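Local structure of sulfotransferase (2ZQ5) at residues A302-A305 with Q311-D314; H235-D240 with M290-R295; Q76-Q81 with L216-L221. The protein probably transfers a sulfuryl group from an activated donor such as PAPS to an acceptor molecule, as other sulfotransferases do. All coordinates share one frame; numbering follows the deposited sequence.

Contact 1: residues A302-A305 with Q311-D314; sequences AARA and QFYD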
loop_
_atom_site.group_PDB
_atom_site.type_symbol
_atom_site.label_atom_id
_atom_site.label_comp_id
_atom_site.label_asym_id
_atom_site.label_seq_id
_atom_site.Cartn_x
_atom_site.Cartn_y
_atom_site.Cartn_z
ATOM N N ALA A 302 19.704 -4.971 -1.434
ATOM C CA ALA A 302 20.613 -4.600 -2.510
ATOM C C ALA A 302 20.652 -3.099 -2.759
ATOM O O ALA A 302 21.725 -2.520 -2.930
ATOM C CB ALA A 302 20.229 -5.335 -3.798
ATOM N N ALA A 303 19.483 -2.468 -2.767
ATOM C CA ALA A 303 19.387 -1.038 -3.021
ATOM C C ALA A 303 19.808 -0.160 -1.849
ATOM O O ALA A 303 20.397 0.900 -2.036
ATOM C CB ALA A 303 17.965 -0.686 -3.441
ATOM N N ARG A 304 19.502 -0.607 -0.639
ATOM C CA ARG A 304 19.822 0.146 0.567
ATOM C C ARG A 304 21.316 0.426 0.748
ATOM O O ARG A 304 21.699 1.463 1.291
ATOM C CB ARG A 304 19.272 -0.615 1.772
ATOM C CG ARG A 304 19.597 -0.041 3.134
ATOM C CD ARG A 304 18.964 -0.920 4.198
ATOM N NE ARG A 304 19.316 -0.508 5.550
ATOM C CZ ARG A 304 18.798 -1.051 6.644
ATOM N NH1 ARG A 304 17.905 -2.029 6.540
ATOM N NH2 ARG A 304 19.168 -0.617 7.839
ATOM N N ALA A 305 22.154 -0.491 0.280
ATOM C CA ALA A 305 23.600 -0.347 0.424
ATOM C C ALA A 305 24.205 0.948 -0.127
ATOM O O ALA A 305 25.176 1.463 0.429
ATOM C CB ALA A 305 24.297 -1.552 -0.208
ATOM N N GLN A 311 19.917 7.263 7.347
ATOM C CA GLN A 311 18.519 7.411 6.956
ATOM C C GLN A 311 17.707 6.126 7.060
ATOM O O GLN A 311 16.571 6.073 6.595
ATOM C CB GLN A 311 18.432 7.947 5.528
ATOM C CG GLN A 311 18.923 9.381 5.387
ATOM C CD GLN A 311 18.906 9.879 3.954
ATOM O OE1 GLN A 311 17.844 10.005 3.332
ATOM N NE2 GLN A 311 20.083 10.164 3.416
ATOM N N PHE A 312 18.281 5.099 7.678
ATOM C CA PHE A 312 17.596 3.814 7.814
ATOM C C PHE A 312 17.595 3.306 9.245
ATOM O O PHE A 312 18.533 3.556 10.006
ATOM C CB PHE A 312 18.261 2.767 6.916
ATOM C CG PHE A 312 18.104 3.038 5.454
ATOM C CD1 PHE A 312 17.095 2.421 4.719
ATOM C CD2 PHE A 312 18.941 3.945 4.814
ATOM C CE1 PHE A 312 16.922 2.708 3.369
ATOM C CE2 PHE A 312 18.776 4.239 3.466
ATOM C CZ PHE A 312 17.763 3.620 2.739
ATOM N N TYR A 313 16.538 2.586 9.600
ATOM C CA TYR A 313 16.406 2.014 10.934
ATOM C C TYR A 313 15.712 0.665 10.813
ATOM O O TYR A 313 14.724 0.534 10.088
ATOM C CB TYR A 313 15.574 2.931 11.838
ATOM C CG TYR A 313 15.583 2.527 13.299
ATOM C CD1 TYR A 313 16.490 3.093 14.192
ATOM C CD2 TYR A 313 14.701 1.563 13.781
ATOM C CE1 TYR A 313 16.517 2.708 15.531
ATOM C CE2 TYR A 313 14.721 1.167 15.117
ATOM C CZ TYR A 313 15.629 1.745 15.984
ATOM O OH TYR A 313 15.645 1.355 17.305
ATOM N N ASP A 314 16.237 -0.335 11.514
ATOM C CA ASP A 314 15.661 -1.675 11.503
ATOM C C ASP A 314 14.979 -1.953 12.831
ATOM O O ASP A 314 15.583 -1.786 13.893
ATOM C CB ASP A 314 16.747 -2.724 11.268
ATOM C CG ASP A 314 17.383 -2.605 9.905
ATOM O OD1 ASP A 314 16.688 -2.866 8.898
ATOM O OD2 ASP A 314 18.575 -2.243 9.838
#
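R304, near the end of helix 282-304, reaches over the ring of F312 to a carboxylate, that of D314, two residues further along the strand. Its first step gives the direction: CG stands anti to the backbone N (chi1 176°), and from there to NE the chain is extended, an arm that passes along the face of F312 and ends at D314. From CB the first atom to touch is R304 CG, which sits over one face of F312, 3.9 Å from the ring centroid and displaced toward the rim, a CH-pi contact. R304 CD follows at 3.9 Å from F312 CD1. R304 NE then leaves the ring at its root, 3.7 Å from F312 CB, and by this point the guanidinium lies nearly parallel to the ring, the planes 16° apart. At the tip the salt bridge is end-on and two-pronged. R304 NH1 donates to the syn lone pair of D314 OD1 at 2.8 Å, almost straight and in the guanidinium plane. R304 NH2 gives the shorter bond, 2.6 Å to D314 OD2, but meets that oxygen on its syn side well out of the carboxylate plane, the two flat groups being twisted by 31°. The paired bonds fix the rotation of the guanidinium, while F312 supports the methylenes behind it. H255 NE2 also hydrogen-bonds D314 OD1, which would further help to stabilise the negative charge. Strand 312-316 is an outermost strand of the parallel sheet, bonded through Q311 and Y313 to V251 and Q253 of strand 250-255. Helix 282-304 is part of the helical crossover from strand 250-255 to its parallel neighbour 312-316, and L239 of helix 239-245 packs against both R304 and F312.

Contact 2: residues H235-D240 with M290-R295; sequences HLFALD and MDTWSR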
loop_
_atom_site.group_PDB
_atom_site.type_symbol
_atom_site.label_atom_id
_atom_site.label_comp_id
_atom_site.label_asym_id
_atom_site.label_seq_id
_atom_site.Cartn_x
_atom_site.Cartn_y
_atom_site.Cartn_z
ATOM N N HIS A 235 7.704 -0.210 -0.893
ATOM C CA HIS A 235 8.951 0.461 -0.573
ATOM C C HIS A 235 10.140 -0.493 -0.518
ATOM O O HIS A 235 11.285 -0.075 -0.665
ATOM C CB HIS A 235 8.750 1.261 0.714
ATOM C CG HIS A 235 7.644 2.265 0.595
ATOM N ND1 HIS A 235 6.744 2.528 1.604
ATOM C CD2 HIS A 235 7.256 3.019 -0.461
ATOM C CE1 HIS A 235 5.843 3.393 1.171
ATOM N NE2 HIS A 235 6.131 3.706 -0.079
ATOM N N LEU A 236 9.863 -1.781 -0.339
ATOM C CA LEU A 236 10.924 -2.787 -0.324
ATOM C C LEU A 236 11.478 -2.968 -1.735
ATOM O O LEU A 236 12.687 -3.139 -1.928
ATOM C CB LEU A 236 10.379 -4.141 0.132
ATOM C CG LEU A 236 9.953 -4.301 1.587
ATOM C CD1 LEU A 236 9.248 -5.638 1.767
ATOM C CD2 LEU A 236 11.178 -4.216 2.490
ATOM N N PHE A 237 10.572 -2.919 -2.711
ATOM C CA PHE A 237 10.889 -3.126 -4.123
ATOM C C PHE A 237 11.334 -1.885 -4.882
ATOM O O PHE A 237 12.016 -1.990 -5.910
ATOM C CB PHE A 237 9.651 -3.668 -4.857
ATOM C CG PHE A 237 9.108 -4.959 -4.305
ATOM C CD1 PHE A 237 9.407 -6.170 -4.922
ATOM C CD2 PHE A 237 8.270 -4.962 -3.192
ATOM C CE1 PHE A 237 8.876 -7.365 -4.440
ATOM C CE2 PHE A 237 7.737 -6.154 -2.702
ATOM C CZ PHE A 237 8.042 -7.356 -3.331
ATOM N N ALA A 238 10.943 -0.716 -4.388
ATOM C CA ALA A 238 11.223 0.532 -5.089
ATOM C C ALA A 238 12.028 1.555 -4.313
ATOM O O ALA A 238 11.804 2.757 -4.450
ATOM C CB ALA A 238 9.901 1.155 -5.533
ATOM N N LEU A 239 12.983 1.092 -3.518
ATOM C CA LEU A 239 13.777 2.013 -2.728
ATOM C C LEU A 239 14.512 3.056 -3.567
ATOM O O LEU A 239 14.593 4.217 -3.167
ATOM C CB LEU A 239 14.771 1.247 -1.856
ATOM C CG LEU A 239 15.607 2.132 -0.931
ATOM C CD1 LEU A 239 14.699 2.938 -0.008
ATOM C CD2 LEU A 239 16.561 1.258 -0.128
ATOM N N ASP A 240 15.049 2.668 -4.722
ATOM C CA ASP A 240 15.752 3.650 -5.542
ATOM C C ASP A 240 14.807 4.759 -5.990
ATOM O O ASP A 240 15.179 5.932 -5.984
ATOM C CB ASP A 240 16.408 3.003 -6.768
ATOM C CG ASP A 240 17.581 2.107 -6.404
ATOM O OD1 ASP A 240 18.356 2.465 -5.492
ATOM O OD2 ASP A 240 17.736 1.047 -7.044
ATOM N N MET A 290 6.319 -16.954 -1.741
ATOM C CA MET A 290 7.739 -17.203 -1.535
ATOM C C MET A 290 8.546 -16.363 -2.518
ATOM O O MET A 290 9.569 -15.783 -2.158
ATOM C CB MET A 290 8.051 -18.687 -1.739
ATOM C CG MET A 290 7.571 -19.594 -0.612
ATOM S SD MET A 290 8.705 -19.649 0.796
ATOM C CE MET A 290 9.896 -20.849 0.198
ATOM N N ASP A 291 8.078 -16.293 -3.759
ATOM C CA ASP A 291 8.770 -15.524 -4.783
ATOM C C ASP A 291 8.674 -14.023 -4.537
ATOM O O ASP A 291 9.690 -13.325 -4.484
ATOM C CB ASP A 291 8.200 -15.842 -6.166
ATOM C CG ASP A 291 8.776 -14.948 -7.247
ATOM O OD1 ASP A 291 10.017 -14.886 -7.373
ATOM O OD2 ASP A 291 7.988 -14.307 -7.972
ATOM N N THR A 292 7.451 -13.528 -4.383
ATOM C CA THR A 292 7.225 -12.106 -4.162
ATOM C C THR A 292 8.011 -11.498 -3.012
ATOM O O THR A 292 8.741 -10.523 -3.196
ATOM C CB THR A 292 5.732 -11.815 -3.912
ATOM O OG1 THR A 292 4.985 -12.154 -5.082
ATOM C CG2 THR A 292 5.511 -10.340 -3.581
ATOM N N TRP A 293 7.872 -12.073 -1.824
ATOM C CA TRP A 293 8.538 -11.512 -0.661
ATOM C C TRP A 293 10.034 -11.748 -0.544
ATOM O O TRP A 293 10.728 -10.959 0.102
ATOM C CB TRP A 293 7.779 -11.937 0.598
ATOM C CG TRP A 293 6.342 -11.514 0.478
ATOM C CD1 TRP A 293 5.252 -12.328 0.391
ATOM C CD2 TRP A 293 5.864 -10.180 0.246
ATOM N NE1 TRP A 293 4.126 -11.589 0.105
ATOM C CE2 TRP A 293 4.475 -10.267 0.010
ATOM C CE3 TRP A 293 6.480 -8.920 0.206
ATOM C CZ2 TRP A 293 3.688 -9.144 -0.264
ATOM C CZ3 TRP A 293 5.698 -7.801 -0.067
ATOM C CH2 TRP A 293 4.316 -7.922 -0.299
ATOM N N SER A 294 10.550 -12.808 -1.159
ATOM C CA SER A 294 11.994 -13.005 -1.104
ATOM C C SER A 294 12.615 -11.971 -2.044
ATOM O O SER A 294 13.701 -11.458 -1.780
ATOM C CB SER A 294 12.386 -14.436 -1.503
ATOM O OG SER A 294 11.974 -14.778 -2.812
ATOM N N ARG A 295 11.920 -11.655 -3.136
ATOM C CA ARG A 295 12.413 -10.640 -4.067
ATOM C C ARG A 295 12.365 -9.276 -3.380
ATOM O O ARG A 295 13.312 -8.498 -3.461
ATOM C CB ARG A 295 11.564 -10.600 -5.346
ATOM C CG ARG A 295 11.931 -11.668 -6.358
ATOM C CD ARG A 295 11.260 -11.456 -7.714
ATOM N NE ARG A 295 9.834 -11.781 -7.709
ATOM C CZ ARG A 295 8.849 -10.889 -7.665
ATOM N NH1 ARG A 295 9.111 -9.588 -7.618
ATOM N NH2 ARG A 295 7.590 -11.309 -7.684
#
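R295 NH2 is gripped by two carboxylates, D291 OD2 at 3.0 Å and E188 OE2, while R295 NH1 of the same guanidinium lies 3.9 Å from F237 CE1. The setting is a helix-helix contact of the alpha/beta sulfotransferase fold: the short helix 234-237, which follows sheet strand 227-231, meets the middle of helix 282-304. D291, one turn before R295, is held side-on: NE reaches OD1 and NH2 reaches OD2, both from above the carboxylate plane, with the arginine chain bent at chi3 (-74°) to turn back along its own helix. T292 OG1 joins the network through E188 OE2 and also bonds D288 O. The apolar half of the contact belongs to F237, whose ring is thrust edge-first at the helix. Beside F237 CE2 stands W293 CZ3, 3.7 Å away and close to the phenyl plane. The phenyl ring and the six-membered ring of W293 are inclined at 64°, their centroids 5.9 Å apart. T292 CG2 meanwhile lies over the centre of the W293 indole, covering one face from within the same helix, and reaches F237 CZ at 3.9 Å. L236 turns toward the same helix and packs on F300. The closest approach is made by an aromatic C-H end to a backbone oxygen: F237 CZ stands 3.2 Å from T292 O, near the plane of the ring.

Contact 3: residues Q76-Q81 with L216-L221; sequences QSAWKQ and LQLIGL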
loop_
_atom_site.group_PDB
_atom_site.type_symbol
_atom_site.label_atom_id
_atom_site.label_comp_id
_atom_site.label_asym_id
_atom_site.label_seq_id
_atom_site.Cartn_x
_atom_site.Cartn_y
_atom_site.Cartn_z
ATOM N N GLN A 76 -6.172 14.020 -10.737
ATOM C CA GLN A 76 -5.908 14.931 -11.849
ATOM C C GLN A 76 -6.764 16.189 -11.710
ATOM O O GLN A 76 -6.279 17.311 -11.888
ATOM C CB GLN A 76 -6.203 14.241 -13.182
ATOM C CG GLN A 76 -5.833 15.067 -14.407
ATOM C CD GLN A 76 -4.388 15.520 -14.383
ATOM O OE1 GLN A 76 -3.477 14.716 -14.188
ATOM N NE2 GLN A 76 -4.169 16.817 -14.580
ATOM N N SER A 77 -8.037 15.997 -11.387
ATOM C CA SER A 77 -8.951 17.119 -11.213
ATOM C C SER A 77 -8.568 17.947 -9.991
ATOM O O SER A 77 -8.624 19.178 -10.021
ATOM C CB SER A 77 -10.388 16.613 -11.065
ATOM O OG SER A 77 -11.296 17.698 -10.950
ATOM N N ALA A 78 -8.176 17.274 -8.913
ATOM C CA ALA A 78 -7.787 17.970 -7.694
ATOM C C ALA A 78 -6.579 18.873 -7.932
ATOM O O ALA A 78 -6.517 19.984 -7.403
ATOM C CB ALA A 78 -7.482 16.964 -6.587
ATOM N N TRP A 79 -5.618 18.399 -8.720
ATOM C CA TRP A 79 -4.430 19.197 -9.006
ATOM C C TRP A 79 -4.792 20.472 -9.762
ATOM O O TRP A 79 -4.150 21.507 -9.583
ATOM C CB TRP A 79 -3.398 18.381 -9.799
ATOM C CG TRP A 79 -2.762 17.280 -8.991
ATOM C CD1 TRP A 79 -2.376 17.345 -7.682
ATOM C CD2 TRP A 79 -2.425 15.963 -9.445
ATOM N NE1 TRP A 79 -1.822 16.146 -7.290
ATOM C CE2 TRP A 79 -1.841 15.282 -8.352
ATOM C CE3 TRP A 79 -2.560 15.291 -10.667
ATOM C CZ2 TRP A 79 -1.392 13.958 -8.444
ATOM C CZ3 TRP A 79 -2.114 13.975 -10.759
ATOM C CH2 TRP A 79 -1.536 13.325 -9.652
ATOM N N LYS A 80 -5.817 20.393 -10.605
ATOM C CA LYS A 80 -6.271 21.555 -11.369
ATOM C C LYS A 80 -6.975 22.527 -10.434
ATOM O O LYS A 80 -6.868 23.746 -10.582
ATOM C CB LYS A 80 -7.256 21.137 -12.453
ATOM C CG LYS A 80 -6.672 20.345 -13.593
ATOM C CD LYS A 80 -7.783 20.016 -14.570
ATOM C CE LYS A 80 -7.294 19.214 -15.751
ATOM N NZ LYS A 80 -8.446 18.847 -16.618
ATOM N N GLN A 81 -7.709 21.973 -9.478
ATOM C CA GLN A 81 -8.448 22.772 -8.509
ATOM C C GLN A 81 -7.517 23.460 -7.521
ATOM O O GLN A 81 -7.815 24.551 -7.032
ATOM C CB GLN A 81 -9.416 21.883 -7.729
ATOM C CG GLN A 81 -10.546 21.295 -8.550
ATOM C CD GLN A 81 -11.329 20.259 -7.769
ATOM O OE1 GLN A 81 -11.713 20.490 -6.624
ATOM N NE2 GLN A 81 -11.575 19.109 -8.387
ATOM N N LEU A 216 0.840 13.543 -2.272
ATOM C CA LEU A 216 1.098 13.942 -0.890
ATOM C C LEU A 216 1.039 15.468 -0.798
ATOM O O LEU A 216 0.538 16.017 0.182
ATOM C CB LEU A 216 2.469 13.450 -0.409
ATOM C CG LEU A 216 2.685 11.937 -0.309
ATOM C CD1 LEU A 216 3.936 11.674 0.522
ATOM C CD2 LEU A 216 1.486 11.264 0.345
ATOM N N GLN A 217 1.560 16.150 -1.817
ATOM C CA GLN A 217 1.539 17.612 -1.854
ATOM C C GLN A 217 0.099 18.116 -1.834
ATOM O O GLN A 217 -0.221 19.090 -1.152
ATOM C CB GLN A 217 2.213 18.137 -3.123
ATOM C CG GLN A 217 3.720 17.989 -3.173
ATOM C CD GLN A 217 4.289 18.510 -4.479
ATOM O OE1 GLN A 217 3.902 18.064 -5.559
ATOM N NE2 GLN A 217 5.208 19.464 -4.387
ATOM N N LEU A 218 -0.760 17.454 -2.603
ATOM C CA LEU A 218 -2.169 17.818 -2.692
ATOM C C LEU A 218 -2.912 17.551 -1.387
ATOM O O LEU A 218 -3.540 18.446 -0.821
ATOM C CB LEU A 218 -2.832 17.028 -3.820
ATOM C CG LEU A 218 -4.362 17.059 -3.863
ATOM C CD1 LEU A 218 -4.842 18.436 -4.316
ATOM C CD2 LEU A 218 -4.857 15.969 -4.803
ATOM N N ILE A 219 -2.839 16.313 -0.911
ATOM C CA ILE A 219 -3.526 15.939 0.314
ATOM C C ILE A 219 -2.996 16.708 1.521
ATOM O O ILE A 219 -3.758 17.043 2.428
ATOM C CB ILE A 219 -3.414 14.411 0.551
ATOM C CG1 ILE A 219 -4.106 13.675 -0.597
ATOM C CG2 ILE A 219 -4.031 14.033 1.902
ATOM C CD1 ILE A 219 -3.866 12.176 -0.608
ATOM N N GLY A 220 -1.698 17.006 1.520
ATOM C CA GLY A 220 -1.104 17.730 2.630
ATOM C C GLY A 220 -1.019 19.238 2.453
ATOM O O GLY A 220 -0.295 19.902 3.195
ATOM N N LEU A 221 -1.768 19.779 1.494
ATOM C CA LEU A 221 -1.763 21.215 1.207
ATOM C C LEU A 221 -2.058 22.114 2.406
ATOM O O LEU A 221 -1.515 23.219 2.505
ATOM C CB LEU A 221 -2.767 21.528 0.094
ATOM C CG LEU A 221 -2.885 22.999 -0.319
ATOM C CD1 LEU A 221 -1.586 23.448 -0.985
ATOM C CD2 LEU A 221 -4.062 23.173 -1.269
#
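A78 and W79 meet L218 in a van der Waals contact, with no hydrogen bond passing between 76-81 and 216-221. The leucine points at the other helix, its CG anti to the backbone N (chi1 167°), which carries both methyls to A78. L218 CD2 presses on A78 CB at 3.3 Å, tighter than ordinary van der Waals contact, and L218 CD1 lies beside A78 CB at 3.8 Å. Both CB and CD2 of L218 also lie along the NE1 and CD1 side of the W79 indole. L218 CB comes closest, 3.7 Å from W79 NE1, and L218 CD2 is 3.9 Å from W79 NE1, which places this methyl between A78 and W79. The tryptophan and leucine side chains cross at about a right angle. Here the last turn of helix 55-81 packs on the end of helix 206-219, which in turn covers the parallel sheet at the core of the alpha/beta sulfotransferase fold, since L216 points away from 76-81 and touches W228 and L230 of strand 227-231. R214 makes a cation-pi contact with the indole, and the ring of H85 also meets it. Polar bonds run within each segment. In 76-81, Q81 NE2 donates to S77 OG at 2.9 Å, nearly in its own amide plane; at the end of helix 206-219, G220 N closes onto L216 O at 2.8 Å.

Contacts 1 and 2 share helix 282-304 and touch directly: L239 CD2, from the segment 235-240, lies 3.5 Å from R304 CA, and it also meets the F312 ring. Their centres are about 13 Å apart. Both are partly buried, and both set an arginine beside a phenylalanine, but in contact 1 the ion pair bridges helix and edge strand, whereas in contact 2 the arginine-aspartate pair stays within the helix and the crossing is made by the ring of F237 against T292, W293 and R295. Contact 3 is on the opposite side of the chain's centre from contact 2, centres about 29 Å apart. There all three touching residues are buried and the chemistry between the segments is van der Waals packing, joining two other helices.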